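Local atomic coordinates of lipase (Rhizopus chinensis, PDB entry 6A0W), a protein that probably hydrolyses the ester bonds of triacylglycerols, as class 3 lipases of the alpha/beta-hydrolase fold do. Residues A[74-80]-A[94-100]; A[101-107]-A[163-169]; A[228-233]-A[278-284]. One frame throughout, in Å; residues are numbered along the deposited sequence.

Overall arrangement
Contacts 1 and 2 lie side by side in one mixed beta sheet, with centres 9 Å apart, whereas contact 3 sits on the opposite side of the chain's centre, its own centre 31 Å from that of contact 1 and 27 Å from that of contact 2. Contact 1 joins the edge strand to its hairpin partner. Contact 2 continues the sheet inward, and the two touch through L95 with Y104 and D98 with Y164. Contact 3 brings together D231 and H284, which with S172 probably form the catalytic triad. The strand of 163-169 runs on toward S172, yet the nearest atoms of contacts 2 and 3 remain about 10 Å apart.

Contact 1 (A[74-80]-A[94-100]); sequences VPDGKLI and ILRSDAQ
K78 and R96 form a hydrogen-bonded antiparallel pair in the hairpin of strands 78-85 and 90-97, at one edge of the central sheet. Their backbones bond both ways, K78 N to R96 O and R96 N to K78 O, each at 2.9 Å, and I80 N to I94 O follows. On the K78 and R96 face the two side chains run alongside each other toward D98. R96 grips that carboxylate side-on, NE to OD1 and NH2 to OD2, with D98 in its guanidinium plane. OD1 also bonds to Y164 OH, and R96 NH1 to Q157. K78 NZ adds a salt bridge to OD2 at 3.0 Å, arriving on the anti side. The shared anion probably offsets the closeness of two positive groups, and a water accepting from K78 NZ and D98 N backs the cluster.

Where 74-80 turns into the hairpin, D76 ties it to the loop after strand 90-97. Its CG lies between backbone N and carbonyl carbon (chi1 82°), aiming the carboxylate there: S97 OG donates to the syn lone pair of OD1 at 2.6 Å, and A99 N reaches OD2 at 2.8 Å. S97 OG also accepts from Q100 N, closing an ST motif. V74 CG1 meets L95 CD2 tip to tip at 4.0 Å.

Strand 102-108 flanks this hairpin, Y104 packing on V74 and L95, while helix 137-160 covers I80 and I94.

Contact 2 (A[101-107]-A[163-169]); sequences KTIYVTF and DYKVIVT
I103 N donates to K165 O at 2.8 Å, the shortest rung of a parallel ladder that alternates from K101 O to F107 N. T102 CA brings a C-H to the same oxygen at 3.3 Å. I167 and T169 each bond twice through N and O, so the two strands are stitched throughout, with their directions 23° apart.

On the face of T102, Y104, T106, I167 and T169 the packing is close. T102 CG2, turned anti to the backbone N, lies over the centre of the Y104 ring and presses on I167 CG1 at 3.5 Å, tighter than usual. The Y104 and I167 side chains lie side by side, with Y104 CD2 nearest I167 CB. Farther on, T106 OG1 is buried with no polar partner, its neighbour being T169 CG2 at 3.6 Å. The reverse face is apolar: V105 meets V166 and V168, and V168 CG1 touches the edge of the F107 ring.

At the entrance K101, in a G1 beta bulge with T102 opposite S97, sets its CA over the Y164 ring, 3.6 Å from the centroid. Its NZ bonds weakly to D163 OD2.

These strands belong to a beta-alpha-beta crossover through helix 137-160, which packs on I103, V105 and F107; helix 173-188 also covers F107 and V168, and helix 38-53 packs over the Y104 and T169 face.

Contact 3 (A[228-233]-A[278-284]); sequences HKRDIV and FTSIADH. With SO4 (sulfate ion), chain C.
H284 ND1 donates to D231 OD2 at 2.9 Å, nearly straight (169°) and within the plane of the imidazole, on the syn side of the carboxylate. The carboxylate and ring planes are turned 59° apart. H284 NE2 bonds in turn to S172 OG, so the three residues have the charge-relay geometry of a Ser-His-Asp triad, probably the catalytic one of this lipase.

The next shell fixes both members. D231 CG stands anti to its own nitrogen (chi1 178°), which places the carboxylate where OD1 takes V233 N, two residues farther along the chain, at 2.9 Å from above the carboxylate plane in an Asx turn; Y287 OH is a further donor to OD2. The H284 ring rests with one face on V233 CG2, 3.3 Å from the centroid, a CH-pi contact that probably restrains its tilt.

Further bonds, both backbone and side-chain, join the two loops. R230 O accepts from S280 N at 2.9 Å, and I232 N reaches S280 O at 3.0 Å, bracketing D231 between the two bonds. D283 OD2 receives R230 N at 3.0 Å on its anti side, inside the type II' turn of 228-231. H228 lies across the D283 end: ND1 donates to D283 O at 2.8 Å, on a lone pair in the carbonyl plane, while NE2 bonds to O2 of a sulfate ion, probably from the crystallisation liquor, at 2.7 Å. R230 NH1 meanwhile donates to F278 O, and NH2 goes to P17 O.

The loops follow strands 223-228 and 258-262. Helix 113-118 packs on V233 and I281, and strand 8-9 covers I232 and T279 through M8.

Contact 1 (A[74-80]-A[94-100])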
loop_
_atom_site.group_PDB
_atom_site.type_symbol
_atom_site.label_atom_id
_atom_site.label_comp_id
_atom_site.label_asym_id
_atom_site.label_seq_id
_atom_site.Cartn_x
_atom_site.Cartn_y
_atom_site.Cartn_z
ATOM N N VAL A 74 -16.246 -6.738 -2.417
ATOM C CA VAL A 74 -16.384 -7.094 -3.825
ATOM C C VAL A 74 -17.261 -8.333 -3.968
ATOM O O VAL A 74 -16.757 -9.437 -4.237
ATOM C CB VAL A 74 -15.040 -7.383 -4.508
ATOM C CG1 VAL A 74 -15.242 -7.288 -6.012
ATOM C CG2 VAL A 74 -13.957 -6.417 -4.044
ATOM N N PRO A 75 -18.575 -8.156 -3.739
ATOM C CA PRO A 75 -19.460 -9.314 -3.659
ATOM C C PRO A 75 -19.480 -10.120 -4.943
ATOM O O PRO A 75 -19.601 -11.324 -4.886
ATOM C CB PRO A 75 -20.840 -8.707 -3.366
ATOM C CG PRO A 75 -20.655 -7.224 -3.302
ATOM C CD PRO A 75 -19.183 -6.963 -3.129
ATOM N N ASP A 76 -19.331 -9.482 -6.097
ATOM C CA ASP A 76 -19.354 -10.213 -7.359
ATOM C C ASP A 76 -17.940 -10.535 -7.846
ATOM O O ASP A 76 -17.752 -10.965 -8.988
ATOM C CB ASP A 76 -20.111 -9.404 -8.416
ATOM C CG ASP A 76 -19.239 -8.333 -9.077
ATOM O OD1 ASP A 76 -18.340 -7.739 -8.414
ATOM O OD2 ASP A 76 -19.480 -8.059 -10.265
ATOM N N GLY A 77 -16.951 -10.450 -6.962
ATOM C CA GLY A 77 -15.573 -10.698 -7.364
ATOM C C GLY A 77 -15.348 -12.072 -7.981
ATOM O O GLY A 77 -15.867 -13.065 -7.491
ATOM N N LYS A 78 -14.483 -12.116 -8.992
ATOM C CA LYS A 78 -13.944 -13.348 -9.590
ATOM C C LYS A 78 -12.424 -13.346 -9.575
ATOM O O LYS A 78 -11.760 -12.476 -10.166
ATOM C CB LYS A 78 -14.369 -13.470 -11.060
ATOM C CG LYS A 78 -15.529 -14.406 -11.327
ATOM C CD LYS A 78 -16.848 -13.663 -11.518
ATOM C CE LYS A 78 -17.273 -13.638 -12.982
ATOM N NZ LYS A 78 -18.049 -12.404 -13.299
ATOM N N LEU A 79 -11.853 -14.327 -8.910
ATOM C CA LEU A 79 -10.416 -14.471 -8.855
ATOM C C LEU A 79 -9.946 -14.940 -10.223
ATOM O O LEU A 79 -10.424 -15.930 -10.721
ATOM C CB LEU A 79 -10.017 -15.523 -7.829
ATOM C CG LEU A 79 -9.785 -14.954 -6.438
ATOM C CD1 LEU A 79 -9.605 -16.146 -5.499
ATOM C CD2 LEU A 79 -8.588 -13.994 -6.401
ATOM N N ILE A 80 -8.970 -14.258 -10.789
ATOM C CA ILE A 80 -8.427 -14.641 -12.084
ATOM C C ILE A 80 -7.152 -15.427 -11.873
ATOM O O ILE A 80 -6.959 -16.436 -12.513
ATOM C CB ILE A 80 -8.143 -13.394 -12.955
ATOM C CG1 ILE A 80 -9.384 -12.502 -13.023
ATOM C CG2 ILE A 80 -7.711 -13.789 -14.369
ATOM C CD1 ILE A 80 -10.637 -13.223 -13.478
ATOM N N ILE A 94 -5.143 -11.387 -8.750
ATOM C CA ILE A 94 -5.831 -10.533 -9.665
ATOM C C ILE A 94 -7.274 -10.973 -9.509
ATOM O O ILE A 94 -7.576 -12.163 -9.592
ATOM C CB ILE A 94 -5.445 -10.833 -11.139
ATOM C CG1 ILE A 94 -3.938 -10.707 -11.380
ATOM C CG2 ILE A 94 -6.277 -9.998 -12.089
ATOM C CD1 ILE A 94 -3.375 -9.426 -10.894
ATOM N N LEU A 95 -8.157 -9.994 -9.483
ATOM C CA LEU A 95 -9.571 -10.187 -9.272
ATOM C C LEU A 95 -10.310 -9.217 -10.187
ATOM O O LEU A 95 -9.921 -8.061 -10.344
ATOM C CB LEU A 95 -9.906 -9.865 -7.812
ATOM C CG LEU A 95 -11.372 -9.966 -7.389
ATOM C CD1 LEU A 95 -11.625 -11.404 -6.950
ATOM C CD2 LEU A 95 -11.598 -9.001 -6.225
ATOM N N ARG A 96 -11.424 -9.668 -10.748
ATOM C CA ARG A 96 -12.249 -8.804 -11.550
ATOM C C ARG A 96 -13.652 -8.696 -10.944
ATOM O O ARG A 96 -14.266 -9.712 -10.555
ATOM C CB ARG A 96 -12.334 -9.332 -12.985
ATOM C CG ARG A 96 -12.942 -8.315 -13.929
ATOM C CD ARG A 96 -13.056 -8.828 -15.366
ATOM N NE ARG A 96 -14.241 -9.641 -15.503
ATOM C CZ ARG A 96 -14.280 -10.973 -15.497
ATOM N NH1 ARG A 96 -13.185 -11.707 -15.618
ATOM N NH2 ARG A 96 -15.463 -11.567 -15.435
ATOM N N SER A 97 -14.143 -7.461 -10.909
ATOM C CA SER A 97 -15.534 -7.138 -10.624
ATOM C C SER A 97 -16.146 -6.532 -11.884
ATOM O O SER A 97 -15.828 -5.393 -12.269
ATOM C CB SER A 97 -15.602 -6.097 -9.475
ATOM O OG SER A 97 -16.944 -5.654 -9.244
ATOM N N ASP A 98 -17.156 -7.184 -12.411
ATOM C CA ASP A 98 -17.859 -6.647 -13.534
ATOM C C ASP A 98 -18.771 -5.552 -13.056
ATOM O O ASP A 98 -18.916 -4.561 -13.694
ATOM C CB ASP A 98 -18.631 -7.719 -14.260
ATOM C CG ASP A 98 -17.731 -8.664 -14.963
ATOM O OD1 ASP A 98 -16.763 -8.225 -15.547
ATOM O OD2 ASP A 98 -17.972 -9.846 -14.907
ATOM N N ALA A 99 -19.343 -5.731 -11.888
ATOM C CA ALA A 99 -20.265 -4.735 -11.309
ATOM C C ALA A 99 -19.538 -3.411 -11.080
ATOM O O ALA A 99 -20.118 -2.388 -11.352
ATOM C CB ALA A 99 -20.824 -5.265 -10.023
ATOM N N GLN A 100 -18.308 -3.442 -10.630
ATOM C CA GLN A 100 -17.565 -2.192 -10.358
ATOM C C GLN A 100 -16.677 -1.836 -11.548
ATOM O O GLN A 100 -15.995 -0.837 -11.452
ATOM C CB GLN A 100 -16.725 -2.363 -9.097
ATOM C CG GLN A 100 -17.484 -3.003 -7.952
ATOM C CD GLN A 100 -16.882 -2.765 -6.591
ATOM O OE1 GLN A 100 -16.955 -3.602 -5.712
ATOM N NE2 GLN A 100 -16.314 -1.590 -6.397
HETATM O O HOH W 1 -17.027 -10.109 -11.657
#

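Contact 2 (A[101-107]-A[163-169])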
loop_
_atom_site.group_PDB
_atom_site.type_symbol
_atom_site.label_atom_id
_atom_site.label_comp_id
_atom_site.label_asym_id
_atom_site.label_seq_id
_atom_site.Cartn_x
_atom_site.Cartn_y
_atom_site.Cartn_z
ATOM N N LYS A 101 -16.700 -2.631 -12.606
ATOM C CA LYS A 101 -15.853 -2.423 -13.808
ATOM C C LYS A 101 -14.407 -2.192 -13.361
ATOM O O LYS A 101 -13.815 -1.220 -13.786
ATOM C CB LYS A 101 -16.398 -1.269 -14.646
ATOM C CG LYS A 101 -17.708 -1.564 -15.354
ATOM C CD LYS A 101 -18.235 -0.406 -16.153
ATOM C CE LYS A 101 -18.179 -0.644 -17.646
ATOM N NZ LYS A 101 -18.160 0.614 -18.429
ATOM N N THR A 102 -13.868 -3.081 -12.555
ATOM C CA THR A 102 -12.515 -2.895 -12.002
ATOM C C THR A 102 -11.712 -4.191 -12.099
ATOM O O THR A 102 -12.284 -5.256 -11.902
ATOM C CB THR A 102 -12.596 -2.472 -10.524
ATOM O OG1 THR A 102 -13.294 -1.246 -10.368
ATOM C CG2 THR A 102 -11.257 -2.340 -9.840
ATOM N N ILE A 103 -10.458 -4.074 -12.452
ATOM C CA ILE A 103 -9.516 -5.214 -12.381
ATOM C C ILE A 103 -8.626 -4.914 -11.177
ATOM O O ILE A 103 -7.962 -3.886 -11.185
ATOM C CB ILE A 103 -8.686 -5.360 -13.664
ATOM C CG1 ILE A 103 -9.568 -5.630 -14.882
ATOM C CG2 ILE A 103 -7.636 -6.428 -13.474
ATOM C CD1 ILE A 103 -8.950 -5.231 -16.181
ATOM N N TYR A 104 -8.639 -5.756 -10.183
ATOM C CA TYR A 104 -7.837 -5.506 -8.970
ATOM C C TYR A 104 -6.539 -6.304 -9.020
ATOM O O TYR A 104 -6.561 -7.453 -9.373
ATOM C CB TYR A 104 -8.593 -5.964 -7.725
ATOM C CG TYR A 104 -9.866 -5.233 -7.393
ATOM C CD1 TYR A 104 -11.081 -5.648 -7.889
ATOM C CD2 TYR A 104 -9.853 -4.144 -6.547
ATOM C CE1 TYR A 104 -12.249 -4.994 -7.562
ATOM C CE2 TYR A 104 -11.008 -3.471 -6.216
ATOM C CZ TYR A 104 -12.213 -3.906 -6.719
ATOM O OH TYR A 104 -13.350 -3.240 -6.395
ATOM N N VAL A 105 -5.461 -5.656 -8.691
ATOM C CA VAL A 105 -4.138 -6.301 -8.541
ATOM C C VAL A 105 -3.814 -6.103 -7.065
ATOM O O VAL A 105 -3.652 -4.976 -6.684
ATOM C CB VAL A 105 -3.072 -5.680 -9.455
ATOM C CG1 VAL A 105 -1.755 -6.396 -9.294
ATOM C CG2 VAL A 105 -3.508 -5.696 -10.905
ATOM N N THR A 106 -3.758 -7.149 -6.287
ATOM C CA THR A 106 -3.551 -7.010 -4.827
ATOM C C THR A 106 -2.302 -7.767 -4.371
ATOM O O THR A 106 -2.122 -8.882 -4.814
ATOM C CB THR A 106 -4.792 -7.515 -4.078
ATOM O OG1 THR A 106 -5.955 -6.872 -4.577
ATOM C CG2 THR A 106 -4.697 -7.317 -2.587
ATOM N N PHE A 107 -1.524 -7.190 -3.475
ATOM C CA PHE A 107 -0.306 -7.859 -2.965
ATOM C C PHE A 107 -0.212 -7.800 -1.440
ATOM O O PHE A 107 -0.825 -6.973 -0.789
ATOM C CB PHE A 107 0.958 -7.161 -3.462
ATOM C CG PHE A 107 1.109 -7.049 -4.953
ATOM C CD1 PHE A 107 0.590 -5.968 -5.641
ATOM C CD2 PHE A 107 1.785 -8.014 -5.668
ATOM C CE1 PHE A 107 0.744 -5.856 -7.009
ATOM C CE2 PHE A 107 1.933 -7.903 -7.035
ATOM C CZ PHE A 107 1.417 -6.822 -7.700
ATOM N N ASP A 163 -12.626 -1.276 -21.130
ATOM C CA ASP A 163 -13.218 -0.120 -20.464
ATOM C C ASP A 163 -13.067 -0.167 -18.930
ATOM O O ASP A 163 -13.498 0.759 -18.247
ATOM C CB ASP A 163 -14.711 -0.004 -20.813
ATOM C CG ASP A 163 -15.480 -1.336 -20.627
ATOM O OD1 ASP A 163 -14.922 -2.472 -20.823
ATOM O OD2 ASP A 163 -16.693 -1.246 -20.323
ATOM N N TYR A 164 -12.511 -1.231 -18.366
ATOM C CA TYR A 164 -12.443 -1.327 -16.895
ATOM C C TYR A 164 -11.244 -0.542 -16.356
ATOM O O TYR A 164 -10.220 -0.401 -17.022
ATOM C CB TYR A 164 -12.353 -2.780 -16.429
ATOM C CG TYR A 164 -13.632 -3.604 -16.475
ATOM C CD1 TYR A 164 -14.645 -3.323 -17.361
ATOM C CD2 TYR A 164 -13.740 -4.760 -15.695
ATOM C CE1 TYR A 164 -15.783 -4.132 -17.427
ATOM C CE2 TYR A 164 -14.849 -5.574 -15.762
ATOM C CZ TYR A 164 -15.845 -5.293 -16.676
ATOM O OH TYR A 164 -16.950 -6.109 -16.679
ATOM N N LYS A 165 -11.321 -0.065 -15.119
ATOM C CA LYS A 165 -10.136 0.534 -14.524
ATOM C C LYS A 165 -9.342 -0.502 -13.741
ATOM O O LYS A 165 -9.886 -1.491 -13.302
ATOM C CB LYS A 165 -10.529 1.671 -13.605
ATOM C CG LYS A 165 -11.255 1.218 -12.375
ATOM C CD LYS A 165 -11.670 2.438 -11.584
ATOM C CE LYS A 165 -12.619 2.047 -10.474
ATOM N NZ LYS A 165 -13.099 3.303 -9.844
ATOM N N VAL A 166 -8.059 -0.239 -13.564
ATOM C CA VAL A 166 -7.188 -1.084 -12.796
ATOM C C VAL A 166 -6.819 -0.396 -11.481
ATOM O O VAL A 166 -6.310 0.741 -11.464
ATOM C CB VAL A 166 -5.906 -1.364 -13.621
ATOM C CG1 VAL A 166 -4.887 -2.122 -12.809
ATOM C CG2 VAL A 166 -6.258 -2.131 -14.890
ATOM N N ILE A 167 -7.103 -1.094 -10.377
ATOM C CA ILE A 167 -6.786 -0.638 -9.037
ATOM C C ILE A 167 -5.705 -1.551 -8.482
ATOM O O ILE A 167 -5.875 -2.765 -8.439
ATOM C CB ILE A 167 -8.023 -0.797 -8.105
ATOM C CG1 ILE A 167 -9.190 0.118 -8.518
ATOM C CG2 ILE A 167 -7.640 -0.546 -6.659
ATOM C CD1 ILE A 167 -9.016 1.605 -8.260
ATOM N N VAL A 168 -4.574 -0.991 -8.075
ATOM C CA VAL A 168 -3.532 -1.799 -7.479
ATOM C C VAL A 168 -3.489 -1.471 -5.974
ATOM O O VAL A 168 -3.349 -0.306 -5.620
ATOM C CB VAL A 168 -2.141 -1.498 -8.077
ATOM C CG1 VAL A 168 -1.150 -2.535 -7.600
ATOM C CG2 VAL A 168 -2.160 -1.426 -9.605
ATOM N N THR A 169 -3.648 -2.475 -5.110
ATOM C CA THR A 169 -3.768 -2.209 -3.672
ATOM C C THR A 169 -2.939 -3.170 -2.819
ATOM O O THR A 169 -2.637 -4.282 -3.236
ATOM C CB THR A 169 -5.264 -2.168 -3.215
ATOM O OG1 THR A 169 -5.331 -1.725 -1.857
ATOM C CG2 THR A 169 -5.913 -3.536 -3.300
#

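Contact 3 (A[228-233]-A[278-284])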
loop_
_atom_site.group_PDB
_atom_site.type_symbol
_atom_site.label_atom_id
_atom_site.label_comp_id
_atom_site.label_asym_id
_atom_site.label_seq_id
_atom_site.Cartn_x
_atom_site.Cartn_y
_atom_site.Cartn_z
ATOM N N HIS A 228 -2.697 4.865 9.400
ATOM C CA HIS A 228 -3.545 4.685 10.589
ATOM C C HIS A 228 -2.839 5.121 11.846
ATOM O O HIS A 228 -1.865 4.493 12.340
ATOM C CB HIS A 228 -4.013 3.251 10.750
ATOM C CG HIS A 228 -4.865 3.029 11.972
ATOM N ND1 HIS A 228 -4.457 2.241 13.027
ATOM C CD2 HIS A 228 -6.126 3.441 12.272
ATOM C CE1 HIS A 228 -5.447 2.138 13.901
ATOM N NE2 HIS A 228 -6.451 2.894 13.493
ATOM N N LYS A 229 -3.326 6.259 12.334
ATOM C CA LYS A 229 -2.830 6.861 13.556
ATOM C C LYS A 229 -1.315 6.814 13.674
ATOM O O LYS A 229 -0.625 7.527 12.937
ATOM C CB LYS A 229 -3.521 6.201 14.748
ATOM C CG LYS A 229 -5.026 6.388 14.756
ATOM C CD LYS A 229 -5.706 5.758 15.959
ATOM C CE LYS A 229 -7.184 5.673 15.700
ATOM N NZ LYS A 229 -7.914 5.125 16.850
ATOM N N ARG A 230 -0.796 6.027 14.626
ATOM C CA ARG A 230 0.628 6.035 14.953
ATOM C C ARG A 230 1.412 4.864 14.307
ATOM O O ARG A 230 2.526 4.559 14.729
ATOM C CB ARG A 230 0.830 5.938 16.480
ATOM C CG ARG A 230 0.288 7.103 17.284
ATOM C CD ARG A 230 0.382 6.838 18.786
ATOM N NE ARG A 230 -0.251 7.890 19.585
ATOM C CZ ARG A 230 0.315 9.068 19.837
ATOM N NH1 ARG A 230 1.490 9.382 19.319
ATOM N NH2 ARG A 230 -0.316 9.954 20.593
ATOM N N ASP A 231 0.828 4.215 13.310
ATOM C CA ASP A 231 1.476 3.085 12.597
ATOM C C ASP A 231 2.910 3.407 12.262
ATOM O O ASP A 231 3.201 4.410 11.596
ATOM C CB ASP A 231 0.646 2.771 11.334
ATOM C CG ASP A 231 1.224 1.657 10.489
ATOM O OD1 ASP A 231 2.228 1.064 10.927
ATOM O OD2 ASP A 231 0.605 1.333 9.434
ATOM N N ILE A 232 3.834 2.598 12.782
ATOM C CA ILE A 232 5.265 2.806 12.513
ATOM C C ILE A 232 5.668 2.650 11.047
ATOM O O ILE A 232 6.640 3.251 10.583
ATOM C CB ILE A 232 6.130 1.883 13.368
ATOM C CG1 ILE A 232 7.581 2.311 13.322
ATOM C CG2 ILE A 232 5.953 0.415 13.012
ATOM C CD1 ILE A 232 8.393 1.620 14.383
ATOM N N VAL A 233 4.959 1.812 10.316
ATOM C CA VAL A 233 5.547 1.306 9.080
ATOM C C VAL A 233 5.773 2.406 8.007
ATOM O O VAL A 233 6.749 2.347 7.219
ATOM C CB VAL A 233 4.769 0.081 8.508
ATOM C CG1 VAL A 233 5.441 -0.393 7.221
ATOM C CG2 VAL A 233 4.808 -1.084 9.489
ATOM N N PHE A 278 6.658 8.642 18.434
ATOM C CA PHE A 278 5.755 7.868 19.246
ATOM C C PHE A 278 4.857 7.057 18.335
ATOM O O PHE A 278 3.673 7.358 18.169
ATOM C CB PHE A 278 4.941 8.795 20.171
ATOM C CG PHE A 278 5.796 9.633 21.083
ATOM C CD1 PHE A 278 6.415 9.062 22.183
ATOM C CD2 PHE A 278 6.015 10.969 20.822
ATOM C CE1 PHE A 278 7.201 9.812 23.028
ATOM C CE2 PHE A 278 6.820 11.720 21.652
ATOM C CZ PHE A 278 7.409 11.144 22.757
ATOM N N THR A 279 5.420 5.969 17.813
ATOM C CA THR A 279 4.750 5.102 16.843
ATOM C C THR A 279 4.470 3.737 17.456
ATOM O O THR A 279 4.785 3.499 18.618
ATOM C CB THR A 279 5.671 4.911 15.621
ATOM O OG1 THR A 279 6.981 4.560 16.083
ATOM C CG2 THR A 279 5.773 6.214 14.824
ATOM N N SER A 280 3.829 2.849 16.699
ATOM C CA SER A 280 3.564 1.506 17.192
ATOM C C SER A 280 3.365 0.548 16.023
ATOM O O SER A 280 2.816 0.924 14.994
ATOM C CB SER A 280 2.331 1.492 18.080
ATOM O OG SER A 280 1.127 1.348 17.357
ATOM N N ILE A 281 3.687 -0.720 16.240
ATOM C CA ILE A 281 3.372 -1.761 15.262
ATOM C C ILE A 281 1.916 -2.131 15.429
ATOM O O ILE A 281 1.230 -2.495 14.466
ATOM C CB ILE A 281 4.348 -2.981 15.378
ATOM C CG1 ILE A 281 4.120 -3.962 14.246
ATOM C CG2 ILE A 281 4.186 -3.706 16.689
ATOM C CD1 ILE A 281 4.839 -3.489 13.000
ATOM N N ALA A 282 1.382 -1.958 16.628
ATOM C CA ALA A 282 -0.020 -2.354 16.848
ATOM C C ALA A 282 -0.919 -1.539 15.910
ATOM O O ALA A 282 -1.919 -2.038 15.418
ATOM C CB ALA A 282 -0.444 -2.103 18.311
ATOM N N ASP A 283 -0.614 -0.253 15.726
ATOM C CA ASP A 283 -1.450 0.577 14.858
ATOM C C ASP A 283 -1.408 0.156 13.375
ATOM O O ASP A 283 -2.264 0.598 12.613
ATOM C CB ASP A 283 -1.117 2.074 15.036
ATOM C CG ASP A 283 -1.894 2.711 16.206
ATOM O OD1 ASP A 283 -2.823 2.071 16.716
ATOM O OD2 ASP A 283 -1.696 3.889 16.501
ATOM N N HIS A 284 -0.443 -0.693 12.979
ATOM C CA HIS A 284 -0.332 -1.187 11.585
ATOM C C HIS A 284 -1.446 -2.150 11.227
ATOM O O HIS A 284 -1.733 -2.377 10.031
ATOM C CB HIS A 284 1.021 -1.872 11.417
ATOM C CG HIS A 284 1.369 -2.277 10.017
ATOM N ND1 HIS A 284 1.474 -1.372 8.982
ATOM C CD2 HIS A 284 1.876 -3.446 9.536
ATOM C CE1 HIS A 284 2.040 -1.960 7.938
ATOM N NE2 HIS A 284 2.278 -3.226 8.238
HETATM S S SO4 C . -9.705 2.596 12.918
HETATM O O1 SO4 C . -9.540 1.145 12.898
HETATM O O2 SO4 C . -9.080 3.111 14.154
HETATM O O3 SO4 C . -11.138 2.934 12.897
HETATM O O4 SO4 C . -9.049 3.164 11.714
#